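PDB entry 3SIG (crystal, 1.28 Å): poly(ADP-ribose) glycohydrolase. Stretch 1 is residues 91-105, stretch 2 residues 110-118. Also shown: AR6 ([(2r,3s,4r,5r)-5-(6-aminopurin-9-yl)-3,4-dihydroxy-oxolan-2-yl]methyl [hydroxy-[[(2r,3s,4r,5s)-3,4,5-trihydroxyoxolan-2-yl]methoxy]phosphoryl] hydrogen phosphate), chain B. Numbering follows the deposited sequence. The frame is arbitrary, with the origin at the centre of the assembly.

Stretch 1 (91-105) CLNFASAEHPGGGFL
Stretch 2 110-118: AQEEGLARS

Three consecutive polar residues at the start of one helix, Q111, E112 and E113, make all six direct hydrogen bonds between these stretches, and the carboxylates of E112 and E113 also hold the ligand. The helix begins at 111, with A110 in the N-cap position; it faces the strand that includes 91-93, whose N-to-C direction lies 117° from its own, with 7.5 Å between the axes at closest approach. Beyond the strand, stretch 1 runs as a loop through a type II turn, H99 to G102, and an overlapping type II' turn, G101 to F104, closed by G102 N to H99 O (2.9 Å) and F104 N to G101 O (3.1 Å). The loop brings the CA of G101 to 5.2 Å from that of A116, and the CA of F104 to 4.5 Å from that of E113.

Q111 reads the strand backbone. With chi1 t and chi2 off-well at -110°, its amide accepts from F94 N at OE1 (2.8 Å) and donates from NE2 to L92 O (3.1 Å), an arrangement suited to a group carrying both a donor and an acceptor. Its CD lies over one face of the F94 ring (chi1 m).

E112, extended with chi1 and chi2 both t, is buried and has the largest area covered by the other stretch. OE1 accepts from S96 N at 2.8 Å; OE2 accepts from G101 N at 3.0 Å and from N93 ND2 at 3.2 Å, the last nearly linear. N93 (chi1 t) starts sideways, but its end comes nearer to the helix. Water 2 donates to E112 OE2 (2.7 Å) and S96 O (2.9 Å). These donors pay for burying the carboxylate, and AR6 O2D adds another to E112 OE1 at 2.7 Å. Water 1 accepts from E112 N (2.8 Å) and lies 2.8 Å from F94 O and 2.7 Å from AR6 O2A, bridging the two backbones and the ligand.

E113 folds back with chi1 m and chi2 p, placing OE2 2.9 Å from G103 N, its hydrogen-bond donor, and 2.7 Å from AR6 O1D, which also donates to it. Q111 N completes the helix's grip on the ligand, donating to AR6 O2A at 2.8 Å.

G101 and G102 sit where a side chain would not fit. At G101 (phi/psi 79/9) a CB would jam against the preceding carbonyl and clash with F104 CD1. At G102 (60/-135) it would clash with E113 OE2 and AR6 O2D. S96 steadies the loop through OG, which accepts from E98 N and H99 N, each at 3.0 Å.

F104 supplies the apolar closure. Its CB points toward the helix, and with chi1 p the ring lays one face over A116, whose CB sits 3.7 Å from the ring centroid in a CH-pi contact. A methyl suits this place: A116 CB is also 3.8 Å from G101 CA. Water 3 donates to F104 O (2.8 Å) and accepts from R117 NH1 (2.9 Å). Altogether 642 Å² is buried, counting both sides.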

# COMPACT_ATOMS: atom_id res chain seq x y z
N CYS A 91 -0.92 -4.76 -3.72
CA CYS A 91 -1.56 -3.85 -2.80
C CYS A 91 -0.85 -2.52 -2.70
O CYS A 91 0.38 -2.50 -2.59
CB CYS A 91 -1.51 -4.48 -1.39
SG CYS A 91 -2.30 -6.07 -1.18
N LEU A 92 -1.61 -1.44 -2.72
CA LEU A 92 -1.06 -0.11 -2.49
C LEU A 92 -0.86 0.14 -0.99
O LEU A 92 -1.82 0.03 -0.22
CB LEU A 92 -1.99 0.94 -3.13
CG LEU A 92 -1.64 2.41 -2.90
CD1 LEU A 92 -0.27 2.75 -3.45
CD2 LEU A 92 -2.71 3.29 -3.54
N ASN A 93 0.39 0.44 -0.63
CA ASN A 93 0.77 0.94 0.68
C ASN A 93 0.64 2.44 0.69
O ASN A 93 1.23 3.12 -0.15
CB ASN A 93 2.23 0.52 0.92
CG ASN A 93 2.83 1.13 2.18
OD1 ASN A 93 2.11 1.55 3.07
ND2 ASN A 93 4.17 1.21 2.23
N PHE A 94 -0.18 2.95 1.62
CA PHE A 94 -0.44 4.38 1.73
C PHE A 94 0.75 4.97 2.50
O PHE A 94 0.74 5.20 3.73
CB PHE A 94 -1.74 4.66 2.48
CG PHE A 94 -2.97 3.96 1.92
CD1 PHE A 94 -3.04 3.46 0.62
CD2 PHE A 94 -4.13 3.89 2.69
CE1 PHE A 94 -4.20 2.86 0.14
CE2 PHE A 94 -5.29 3.28 2.22
CZ PHE A 94 -5.32 2.76 0.95
N ALA A 95 1.82 5.20 1.76
CA ALA A 95 3.15 5.30 2.32
C ALA A 95 3.47 6.63 2.93
O ALA A 95 3.03 7.69 2.44
CB ALA A 95 4.12 5.05 1.22
N SER A 96 4.32 6.59 3.95
CA SER A 96 5.13 7.71 4.38
C SER A 96 6.21 7.95 3.34
O SER A 96 6.85 7.03 2.83
CB SER A 96 5.81 7.37 5.69
OG SER A 96 6.76 8.40 6.03
N ALA A 97 6.46 9.21 3.03
CA ALA A 97 7.58 9.58 2.17
C ALA A 97 8.92 9.54 2.89
O ALA A 97 9.97 9.55 2.24
CB ALA A 97 7.34 10.98 1.62
N GLU A 98 8.87 9.52 4.21
CA GLU A 98 10.05 9.81 5.06
C GLU A 98 10.53 8.64 5.91
O GLU A 98 11.70 8.60 6.27
CB GLU A 98 9.71 10.95 6.01
CG GLU A 98 9.37 12.24 5.30
CD GLU A 98 8.99 13.39 6.24
OE1 GLU A 98 8.48 13.14 7.36
OE2 GLU A 98 9.21 14.55 5.84
N HIS A 99 9.66 7.70 6.28
CA HIS A 99 10.03 6.60 7.16
C HIS A 99 9.44 5.29 6.69
O HIS A 99 8.24 5.19 6.51
CB HIS A 99 9.56 6.86 8.59
CG HIS A 99 10.09 8.14 9.16
ND1 HIS A 99 9.32 9.28 9.28
CD2 HIS A 99 11.33 8.48 9.59
CE1 HIS A 99 10.05 10.25 9.78
NE2 HIS A 99 11.28 9.80 9.97
N PRO A 100 10.29 4.28 6.51
CA PRO A 100 9.79 2.98 6.02
C PRO A 100 8.93 2.29 7.07
O PRO A 100 9.40 2.06 8.19
CB PRO A 100 11.09 2.19 5.73
CG PRO A 100 12.13 2.83 6.65
CD PRO A 100 11.76 4.28 6.66
N GLY A 101 7.69 1.97 6.74
CA GLY A 101 6.76 1.44 7.74
C GLY A 101 6.16 2.54 8.62
O GLY A 101 5.48 2.25 9.62
N GLY A 102 6.39 3.81 8.28
CA GLY A 102 5.81 4.91 9.00
C GLY A 102 6.25 4.90 10.45
O GLY A 102 7.42 4.73 10.75
N GLY A 103 5.30 5.11 11.34
CA GLY A 103 5.59 5.10 12.77
C GLY A 103 5.38 3.74 13.46
O GLY A 103 5.05 3.68 14.65
N PHE A 104 5.52 2.63 12.73
CA PHE A 104 5.03 1.40 13.30
C PHE A 104 5.73 1.04 14.60
O PHE A 104 5.09 0.52 15.51
CB PHE A 104 5.00 0.24 12.29
CG PHE A 104 6.31 -0.49 12.07
CD1 PHE A 104 7.39 0.11 11.44
CD2 PHE A 104 6.39 -1.83 12.40
CE1 PHE A 104 8.55 -0.59 11.21
CE2 PHE A 104 7.54 -2.55 12.15
CZ PHE A 104 8.62 -1.93 11.56
N LEU A 105 7.04 1.28 14.68
CA LEU A 105 7.79 0.90 15.88
C LEU A 105 7.49 1.75 17.09
O LEU A 105 7.77 1.32 18.20
CB LEU A 105 9.29 0.82 15.58
CG LEU A 105 9.66 -0.45 14.78
CD1 LEU A 105 10.99 -0.23 14.04
CD2 LEU A 105 9.69 -1.68 15.64
N ALA A 110 -2.08 3.57 11.57
CA ALA A 110 -2.58 3.92 10.25
C ALA A 110 -2.29 2.73 9.33
O ALA A 110 -1.81 1.69 9.79
CB ALA A 110 -1.93 5.22 9.76
N GLN A 111 -2.62 2.85 8.06
CA GLN A 111 -2.57 1.70 7.18
C GLN A 111 -1.17 1.14 6.99
O GLN A 111 -0.95 -0.08 7.09
CB GLN A 111 -3.22 2.01 5.82
CG GLN A 111 -3.40 0.83 4.90
CD GLN A 111 -2.48 0.88 3.70
OE1 GLN A 111 -1.42 1.54 3.71
NE2 GLN A 111 -2.85 0.17 2.66
N GLU A 112 -0.20 1.99 6.72
CA GLU A 112 1.15 1.52 6.49
C GLU A 112 1.68 0.79 7.71
O GLU A 112 2.34 -0.24 7.60
CB GLU A 112 2.11 2.66 6.11
CG GLU A 112 3.57 2.14 5.98
CD GLU A 112 4.55 3.11 5.37
OE1 GLU A 112 4.38 4.34 5.57
OE2 GLU A 112 5.53 2.63 4.74
N GLU A 113 1.46 1.34 8.88
CA GLU A 113 1.93 0.71 10.12
C GLU A 113 1.36 -0.69 10.27
O GLU A 113 2.05 -1.60 10.73
CB GLU A 113 1.63 1.58 11.33
CG GLU A 113 2.46 2.87 11.39
CD GLU A 113 1.91 4.05 10.60
OE1 GLU A 113 0.90 3.91 9.88
OE2 GLU A 113 2.51 5.14 10.71
N GLY A 114 0.08 -0.85 9.95
CA GLY A 114 -0.51 -2.17 10.01
C GLY A 114 0.17 -3.13 9.03
O GLY A 114 0.43 -4.30 9.35
N LEU A 115 0.48 -2.65 7.84
CA LEU A 115 1.19 -3.52 6.90
C LEU A 115 2.55 -3.91 7.46
O LEU A 115 2.96 -5.08 7.40
CB LEU A 115 1.40 -2.80 5.55
CG LEU A 115 0.12 -2.34 4.85
CD1 LEU A 115 0.44 -1.66 3.55
CD2 LEU A 115 -0.90 -3.49 4.63
N ALA A 116 3.27 -2.94 8.04
CA ALA A 116 4.59 -3.20 8.57
C ALA A 116 4.57 -4.12 9.81
O ALA A 116 5.49 -4.89 10.02
CB ALA A 116 5.29 -1.86 8.90
N ARG A 117 3.51 -4.07 10.59
CA ARG A 117 3.42 -4.95 11.74
C ARG A 117 3.11 -6.36 11.31
O ARG A 117 3.31 -7.30 12.09
CB ARG A 117 2.28 -4.50 12.67
CG ARG A 117 2.60 -3.29 13.54
CD ARG A 117 1.65 -3.10 14.75
NE ARG A 117 0.26 -3.14 14.34
CZ ARG A 117 -0.41 -2.13 13.82
NH1 ARG A 117 0.14 -0.93 13.68
NH2 ARG A 117 -1.65 -2.33 13.41
N SER A 118 2.55 -6.55 10.13
CA SER A 118 1.90 -7.82 9.75
C SER A 118 2.62 -8.60 8.68
O SER A 118 2.08 -9.62 8.25
CB SER A 118 0.48 -7.53 9.25
OG SER A 118 -0.26 -6.77 10.20
N1 AR6 B . -7.10 -0.91 5.38
C2 AR6 B . -7.87 -0.22 4.55
N3 AR6 B . -8.21 1.10 4.69
C4 AR6 B . -7.67 1.68 5.78
C5 AR6 B . -6.82 0.97 6.71
C6 AR6 B . -6.57 -0.35 6.43
N6 AR6 B . -5.78 -1.10 7.30
N7 AR6 B . -6.43 1.94 7.71
C8 AR6 B . -7.02 3.04 7.40
N9 AR6 B . -7.78 2.98 6.27
PA AR6 B . -4.04 6.37 6.09
PB AR6 B . -2.70 8.33 4.29
C1' AR6 B . -8.58 3.99 5.57
O1A AR6 B . -4.44 7.50 6.97
O1B AR6 B . -2.15 8.05 2.90
C1D AR6 B . 0.89 6.65 7.90
O1D AR6 B . 1.42 7.04 9.13
C2' AR6 B . -9.09 5.10 6.45
O2' AR6 B . -10.35 5.53 6.01
O2A AR6 B . -3.25 5.24 6.70
O2B AR6 B . -3.76 9.37 4.44
C2D AR6 B . 2.00 6.64 6.92
O2D AR6 B . 3.18 6.02 7.29
C3' AR6 B . -8.08 6.17 6.22
O3' AR6 B . -8.61 7.45 6.37
O3A AR6 B . -3.27 6.94 4.81
C3D AR6 B . 1.98 7.98 6.31
O3D AR6 B . 2.81 8.74 7.14
C4' AR6 B . -7.61 5.95 4.81
O4' AR6 B . -7.86 4.60 4.52
C4D AR6 B . 0.54 8.36 6.42
O4D AR6 B . -0.05 7.61 7.47
C5' AR6 B . -6.16 6.30 4.53
O5' AR6 B . -5.30 5.62 5.43
C5D AR6 B . -0.24 8.16 5.12
O5D AR6 B . -1.54 8.69 5.30
O HOH W 1 -0.69 4.67 6.02
O HOH W 2 7.13 4.18 3.18
O HOH W 3 2.30 0.32 15.08